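Local coordinates for quinoline 2-oxidoreductase medium subunit (Pseudomonas putida, PDB 1T3Q), which binds FAD as the medium subunit of quinoline 2-oxidoreductase, a molybdenum hydroxylase, and probably passes electrons through the flavin, at residues C[115-129]-C[148-160]. Sequence-based numbering, arbitrary orientation.
Sequences LAHADAGAEMPFLMA and ATDFMKGHYFTDL. With FAD (flavin-adenine dinucleotide), chain R.
Met152 lays its thioether against Ala118, Ala120 and Pro125, at the loop joining helix 111-117 to helix 123-130, in an FAD-binding domain of the type found in molybdopterin dehydrogenases. It follows helix 148-151, where the chain enters a two-stranded hairpin with a classic beta bulge, Lys153 and Gly154 both facing Phe157. With CG anti to the backbone N (chi1 177°) and a bend at chi2, SD reaches the hollow between Ala118 CB, 3.5 Å away, and Pro125 CB, while CE rests against Ala118 O and the CA of Ala120. Ala118 is itself a small bump, its CB pressed tightly on Thr158 CG2 at 3.3 Å. The methyl of Ala148 fits against Met128 and Ala129 farther along, and the Phe151 ring turns its edge to Leu115 O.

Where helix 111-117 ends, the turn of the hairpin is bonded to the loop. Tyr156 N donates to Ala118 O (2.8 Å, 163°) from above the carbonyl plane, and Ala120 N donates to His155 ND1 (2.9 Å) almost exactly in the imidazole plane. This second bond helps to set the rotation of His155, one face of which has Tyr156 CG over its centre. The Tyr156 and His117 rings pair obliquely, planes 50° apart, with Tyr156 CE1 3.3 Å from His117 NE2 and Tyr156 CD1 over one imidazole face. Asp119 OD1 takes the N-H of Gly121 in an Asx turn, just before Glu123, whose OE2 accepts from FAD N3 at 2.8 Å. Ala116 CB and Leu160 CD2 meet beside the adenosine half of the cofactor. A single water ties together His117 NE2, Tyr156 OH and Asp119 OD2, donating to the carboxylate oxygen at 2.7 Å.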
loop_
_atom_site.group_PDB
_atom_site.type_symbol
_atom_site.label_atom_id
_atom_site.label_comp_id
_atom_site.label_asym_id
_atom_site.label_seq_id
_atom_site.Cartn_x
_atom_site.Cartn_y
_atom_site.Cartn_z
ATOM N N LEU C 115 -33.400 31.681 17.758
ATOM C CA LEU C 115 -34.049 32.984 17.678
ATOM C C LEU C 115 -33.233 33.989 16.868
ATOM O O LEU C 115 -33.788 34.746 16.070
ATOM C CB LEU C 115 -34.314 33.526 19.090
ATOM C CG LEU C 115 -35.338 32.712 19.892
ATOM C CD1 LEU C 115 -35.387 33.197 21.336
ATOM C CD2 LEU C 115 -36.697 32.844 19.235
ATOM N N ALA C 116 -31.919 33.984 17.063
ATOM C CA ALA C 116 -31.047 34.899 16.340
ATOM C C ALA C 116 -30.956 34.534 14.856
ATOM O O ALA C 116 -30.900 35.420 13.998
ATOM C CB ALA C 116 -29.668 34.896 16.962
ATOM N N HIS C 117 -30.938 33.236 14.554
ATOM C CA HIS C 117 -30.864 32.796 13.162
ATOM C C HIS C 117 -32.124 33.288 12.462
ATOM O O HIS C 117 -32.087 33.717 11.309
ATOM C CB HIS C 117 -30.761 31.273 13.072
ATOM C CG HIS C 117 -30.609 30.763 11.671
ATOM N ND1 HIS C 117 -29.624 31.214 10.817
ATOM C CD2 HIS C 117 -31.319 29.845 10.973
ATOM C CE1 HIS C 117 -29.735 30.597 9.656
ATOM N NE2 HIS C 117 -30.755 29.760 9.723
ATOM N N ALA C 118 -33.237 33.220 13.185
ATOM C CA ALA C 118 -34.534 33.688 12.708
ATOM C C ALA C 118 -35.060 33.106 11.397
ATOM O O ALA C 118 -35.542 33.842 10.528
ATOM C CB ALA C 118 -34.523 35.209 12.624
ATOM N N ASP C 119 -34.969 31.793 11.239
ATOM C CA ASP C 119 -35.506 31.182 10.031
ATOM C C ASP C 119 -37.025 31.343 10.156
ATOM O O ASP C 119 -37.600 31.025 11.196
ATOM C CB ASP C 119 -35.141 29.697 9.963
ATOM C CG ASP C 119 -35.539 29.063 8.641
ATOM O OD1 ASP C 119 -36.690 29.268 8.209
ATOM O OD2 ASP C 119 -34.706 28.356 8.033
ATOM N N ALA C 120 -37.669 31.846 9.109
ATOM C CA ALA C 120 -39.114 32.044 9.141
ATOM C C ALA C 120 -39.847 30.711 9.242
ATOM O O ALA C 120 -41.046 30.678 9.501
ATOM C CB ALA C 120 -39.572 32.792 7.897
ATOM N N GLY C 121 -39.118 29.615 9.043
ATOM C CA GLY C 121 -39.731 28.303 9.118
ATOM C C GLY C 121 -39.436 27.599 10.427
ATOM O O GLY C 121 -39.890 26.480 10.643
ATOM N N ALA C 122 -38.691 28.260 11.309
ATOM C CA ALA C 122 -38.318 27.679 12.597
ATOM C C ALA C 122 -39.426 27.747 13.643
ATOM O O ALA C 122 -40.226 28.683 13.656
ATOM C CB ALA C 122 -37.066 28.370 13.129
ATOM N N GLU C 123 -39.454 26.756 14.529
ATOM C CA GLU C 123 -40.464 26.696 15.582
ATOM C C GLU C 123 -40.312 27.730 16.699
ATOM O O GLU C 123 -41.293 28.356 17.095
ATOM C CB GLU C 123 -40.501 25.296 16.219
ATOM C CG GLU C 123 -41.223 24.238 15.399
ATOM C CD GLU C 123 -40.405 23.741 14.221
ATOM O OE1 GLU C 123 -40.955 23.003 13.371
ATOM O OE2 GLU C 123 -39.207 24.082 14.148
ATOM N N MET C 124 -39.097 27.910 17.207
ATOM C CA MET C 124 -38.888 28.850 18.311
ATOM C C MET C 124 -39.271 30.310 18.047
ATOM O O MET C 124 -39.922 30.935 18.885
ATOM C CB MET C 124 -37.449 28.756 18.826
ATOM C CG MET C 124 -37.132 27.432 19.521
ATOM S SD MET C 124 -38.256 27.007 20.889
ATOM C CE MET C 124 -39.483 26.012 20.050
ATOM N N PRO C 125 -38.872 30.879 16.897
ATOM C CA PRO C 125 -39.260 32.277 16.670
ATOM C C PRO C 125 -40.780 32.409 16.666
ATOM O O PRO C 125 -41.333 33.370 17.200
ATOM C CB PRO C 125 -38.651 32.592 15.305
ATOM C CG PRO C 125 -37.417 31.730 15.288
ATOM C CD PRO C 125 -37.930 30.417 15.864
ATOM N N PHE C 126 -41.448 31.432 16.056
ATOM C CA PHE C 126 -42.901 31.424 15.984
ATOM C C PHE C 126 -43.530 31.261 17.361
ATOM O O PHE C 126 -44.462 31.983 17.716
ATOM C CB PHE C 126 -43.387 30.280 15.084
ATOM C CG PHE C 126 -44.838 29.926 15.290
ATOM C CD1 PHE C 126 -45.850 30.756 14.812
ATOM C CD2 PHE C 126 -45.192 28.783 16.001
ATOM C CE1 PHE C 126 -47.196 30.452 15.043
ATOM C CE2 PHE C 126 -46.533 28.470 16.238
ATOM C CZ PHE C 126 -47.537 29.307 15.758
ATOM N N LEU C 127 -43.026 30.304 18.131
ATOM C CA LEU C 127 -43.574 30.033 19.458
ATOM C C LEU C 127 -43.367 31.163 20.461
ATOM O O LEU C 127 -44.304 31.566 21.157
ATOM C CB LEU C 127 -42.978 28.743 20.024
ATOM C CG LEU C 127 -43.596 28.273 21.343
ATOM C CD1 LEU C 127 -45.067 27.923 21.127
ATOM C CD2 LEU C 127 -42.834 27.063 21.863
ATOM N N MET C 128 -42.145 31.672 20.549
ATOM C CA MET C 128 -41.866 32.752 21.490
ATOM C C MET C 128 -42.763 33.960 21.238
ATOM O O MET C 128 -43.280 34.561 22.179
ATOM C CB MET C 128 -40.393 33.159 21.412
ATOM C CG MET C 128 -39.431 32.066 21.850
ATOM S SD MET C 128 -39.780 31.426 23.513
ATOM C CE MET C 128 -40.680 29.900 23.130
ATOM N N ALA C 129 -42.953 34.312 19.969
ATOM C CA ALA C 129 -43.803 35.446 19.623
ATOM C C ALA C 129 -45.232 35.162 20.051
ATOM O O ALA C 129 -45.894 36.006 20.654
ATOM C CB ALA C 129 -43.751 35.711 18.115
ATOM N N ALA C 148 -41.005 39.288 21.755
ATOM C CA ALA C 148 -40.636 38.256 20.799
ATOM C C ALA C 148 -41.173 38.627 19.421
ATOM O O ALA C 148 -40.526 38.375 18.406
ATOM C CB ALA C 148 -41.202 36.909 21.240
ATOM N N THR C 149 -42.357 39.233 19.390
ATOM C CA THR C 149 -42.961 39.640 18.126
ATOM C C THR C 149 -42.114 40.694 17.413
ATOM O O THR C 149 -41.919 40.614 16.201
ATOM C CB THR C 149 -44.391 40.192 18.336
ATOM O OG1 THR C 149 -45.226 39.157 18.871
ATOM C CG2 THR C 149 -44.982 40.671 17.012
ATOM N N ASP C 150 -41.612 41.679 18.156
ATOM C CA ASP C 150 -40.778 42.720 17.553
ATOM C C ASP C 150 -39.392 42.196 17.216
ATOM O O ASP C 150 -38.748 42.677 16.281
ATOM C CB ASP C 150 -40.623 43.928 18.488
ATOM C CG ASP C 150 -41.832 44.841 18.477
ATOM O OD1 ASP C 150 -42.546 44.881 17.452
ATOM O OD2 ASP C 150 -42.059 45.538 19.489
ATOM N N PHE C 151 -38.932 41.218 17.990
ATOM C CA PHE C 151 -37.614 40.635 17.778
ATOM C C PHE C 151 -37.505 39.979 16.405
ATOM O O PHE C 151 -36.524 40.189 15.687
ATOM C CB PHE C 151 -37.314 39.592 18.854
ATOM C CG PHE C 151 -35.919 39.037 18.784
ATOM C CD1 PHE C 151 -34.844 39.757 19.302
ATOM C CD2 PHE C 151 -35.672 37.813 18.167
ATOM C CE1 PHE C 151 -33.544 39.265 19.204
ATOM C CE2 PHE C 151 -34.375 37.314 18.064
ATOM C CZ PHE C 151 -33.308 38.043 18.583
ATOM N N MET C 152 -38.511 39.178 16.060
ATOM C CA MET C 152 -38.556 38.468 14.785
ATOM C C MET C 152 -39.209 39.353 13.739
ATOM O O MET C 152 -40.431 39.421 13.650
ATOM C CB MET C 152 -39.356 37.172 14.937
ATOM C CG MET C 152 -39.512 36.397 13.644
ATOM S SD MET C 152 -37.917 35.957 12.968
ATOM C CE MET C 152 -38.421 34.756 11.700
ATOM N N LYS C 153 -38.386 40.024 12.943
ATOM C CA LYS C 153 -38.887 40.944 11.929
ATOM C C LYS C 153 -39.120 40.323 10.558
ATOM O O LYS C 153 -39.807 40.908 9.716
ATOM C CB LYS C 153 -37.923 42.125 11.801
ATOM C CG LYS C 153 -37.663 42.844 13.119
ATOM C CD LYS C 153 -36.697 44.007 12.947
ATOM C CE LYS C 153 -37.283 45.101 12.067
ATOM N N GLY C 154 -38.545 39.146 10.334
ATOM C CA GLY C 154 -38.705 38.471 9.059
ATOM C C GLY C 154 -37.706 37.344 8.888
ATOM O O GLY C 154 -36.948 37.029 9.807
ATOM N N HIS C 155 -37.700 36.733 7.710
ATOM C CA HIS C 155 -36.785 35.637 7.434
ATOM C C HIS C 155 -35.342 36.120 7.566
ATOM O O HIS C 155 -34.895 36.973 6.797
ATOM C CB HIS C 155 -37.034 35.096 6.026
ATOM C CG HIS C 155 -36.364 33.787 5.759
ATOM N ND1 HIS C 155 -36.513 32.695 6.586
ATOM C CD2 HIS C 155 -35.551 33.388 4.752
ATOM C CE1 HIS C 155 -35.822 31.680 6.101
ATOM N NE2 HIS C 155 -35.229 32.074 4.987
ATOM N N TYR C 156 -34.624 35.566 8.543
ATOM C CA TYR C 156 -33.233 35.936 8.817
ATOM C C TYR C 156 -33.140 37.424 9.130
ATOM O O TYR C 156 -32.154 38.081 8.793
ATOM C CB TYR C 156 -32.324 35.621 7.624
ATOM C CG TYR C 156 -32.354 34.179 7.170
ATOM C CD1 TYR C 156 -32.411 33.132 8.090
ATOM C CD2 TYR C 156 -32.309 33.861 5.813
ATOM C CE1 TYR C 156 -32.425 31.806 7.671
ATOM C CE2 TYR C 156 -32.320 32.538 5.383
ATOM C CZ TYR C 156 -32.380 31.515 6.316
ATOM O OH TYR C 156 -32.407 30.208 5.891
ATOM N N PHE C 157 -34.171 37.948 9.781
ATOM C CA PHE C 157 -34.226 39.366 10.114
ATOM C C PHE C 157 -34.713 39.566 11.547
ATOM O O PHE C 157 -35.868 39.281 11.860
ATOM C CB PHE C 157 -35.181 40.063 9.139
ATOM C CG PHE C 157 -35.181 41.563 9.235
ATOM C CD1 PHE C 157 -36.202 42.299 8.638
ATOM C CD2 PHE C 157 -34.157 42.244 9.891
ATOM C CE1 PHE C 157 -36.205 43.691 8.691
ATOM C CE2 PHE C 157 -34.151 43.632 9.949
ATOM C CZ PHE C 157 -35.178 44.358 9.347
ATOM N N THR C 158 -33.833 40.055 12.417
ATOM C CA THR C 158 -34.204 40.293 13.808
ATOM C C THR C 158 -33.903 41.729 14.230
ATOM O O THR C 158 -33.283 42.491 13.485
ATOM C CB THR C 158 -33.453 39.355 14.775
ATOM O OG1 THR C 158 -32.074 39.740 14.838
ATOM C CG2 THR C 158 -33.557 37.912 14.309
ATOM N N ASP C 159 -34.342 42.077 15.437
ATOM C CA ASP C 159 -34.143 43.411 15.994
ATOM C C ASP C 159 -32.725 43.564 16.529
ATOM O O ASP C 159 -32.330 44.639 16.978
ATOM C CB ASP C 159 -35.137 43.653 17.133
ATOM C CG ASP C 159 -35.104 45.079 17.640
ATOM O OD1 ASP C 159 -35.121 45.274 18.875
ATOM O OD2 ASP C 159 -35.070 46.006 16.798
ATOM N N LEU C 160 -31.969 42.475 16.480
ATOM C CA LEU C 160 -30.595 42.447 16.960
ATOM C C LEU C 160 -29.711 43.430 16.190
ATOM O O LEU C 160 -29.691 43.426 14.959
ATOM C CB LEU C 160 -30.053 41.027 16.807
ATOM C CG LEU C 160 -29.344 40.321 17.960
ATOM C CD1 LEU C 160 -30.029 40.604 19.283
ATOM C CD2 LEU C 160 -29.337 38.828 17.664
HETATM P PA FAD R . -25.702 28.860 15.733
HETATM O O1A FAD R . -25.825 28.100 14.460
HETATM O O2A FAD R . -24.513 28.918 16.346
HETATM O O5B FAD R . -25.948 30.246 15.162
HETATM C C5B FAD R . -27.255 30.813 14.825
HETATM C C4B FAD R . -27.067 32.332 14.404
HETATM O O4B FAD R . -27.410 33.133 15.603
HETATM C C3B FAD R . -25.660 32.861 13.960
HETATM O O3B FAD R . -25.763 33.889 13.021
HETATM C C2B FAD R . -25.039 33.302 15.321
HETATM O O2B FAD R . -24.070 34.309 15.166
HETATM C C1B FAD R . -26.226 33.893 16.024
HETATM N N9A FAD R . -26.235 33.725 17.477
HETATM C C8A FAD R . -26.230 32.538 18.181
HETATM N N7A FAD R . -26.467 32.701 19.482
HETATM C C5A FAD R . -26.615 34.059 19.641
HETATM C C6A FAD R . -26.922 34.906 20.837
HETATM N N6A FAD R . -27.070 34.442 22.053
HETATM N N1A FAD R . -27.012 36.269 20.581
HETATM C C2A FAD R . -26.855 36.802 19.319
HETATM N N3A FAD R . -26.569 36.111 18.178
HETATM C C4A FAD R . -26.402 34.747 18.395
HETATM N N1 FAD R . -34.533 24.445 13.455
HETATM C C2 FAD R . -35.857 24.473 13.628
HETATM O O2 FAD R . -36.429 25.452 14.038
HETATM N N3 FAD R . -36.696 23.410 13.151
HETATM C C4 FAD R . -36.186 22.346 12.411
HETATM O O4 FAD R . -36.945 21.497 12.000
HETATM C C4X FAD R . -34.744 22.343 12.143
HETATM N N5 FAD R . -34.172 21.327 11.417
HETATM C C5X FAD R . -32.796 21.314 11.282
HETATM C C6 FAD R . -32.217 20.249 10.517
HETATM C C7 FAD R . -30.838 20.153 10.331
HETATM C C7M FAD R . -30.282 19.026 9.486
HETATM C C8 FAD R . -29.937 21.152 10.955
HETATM C C8M FAD R . -28.436 21.105 10.800
HETATM C C9 FAD R . -30.494 22.200 11.736
HETATM C C9A FAD R . -31.913 22.301 11.893
HETATM N N10 FAD R . -32.575 23.361 12.658
HETATM C C10 FAD R . -33.932 23.422 12.758
HETATM C "C1'" FAD R . -31.739 24.482 13.166
HETATM C "C2'" FAD R . -31.446 24.384 14.691
HETATM O "O2'" FAD R . -32.630 24.714 15.425
HETATM C "C3'" FAD R . -30.308 25.371 14.962
HETATM O "O3'" FAD R . -29.610 24.865 16.109
HETATM C "C4'" FAD R . -30.796 26.815 15.256
HETATM O "O4'" FAD R . -31.543 27.344 14.157
HETATM C "C5'" FAD R . -29.566 27.652 15.469
HETATM O "O5'" FAD R . -29.108 27.538 16.949
HETATM P P FAD R . -27.648 27.323 17.244
HETATM O O1P FAD R . -27.546 27.321 18.774
HETATM O O2P FAD R . -27.101 26.237 16.574
HETATM O O3P FAD R . -26.924 28.512 16.763
HETATM O O HOH W 1 -30.145 37.967 14.017
HETATM O O HOH W 2 -32.031 28.259 7.881
HETATM O O HOH W 3 -39.782 35.550 18.323
HETATM O O HOH W 4 -44.569 38.479 21.270
#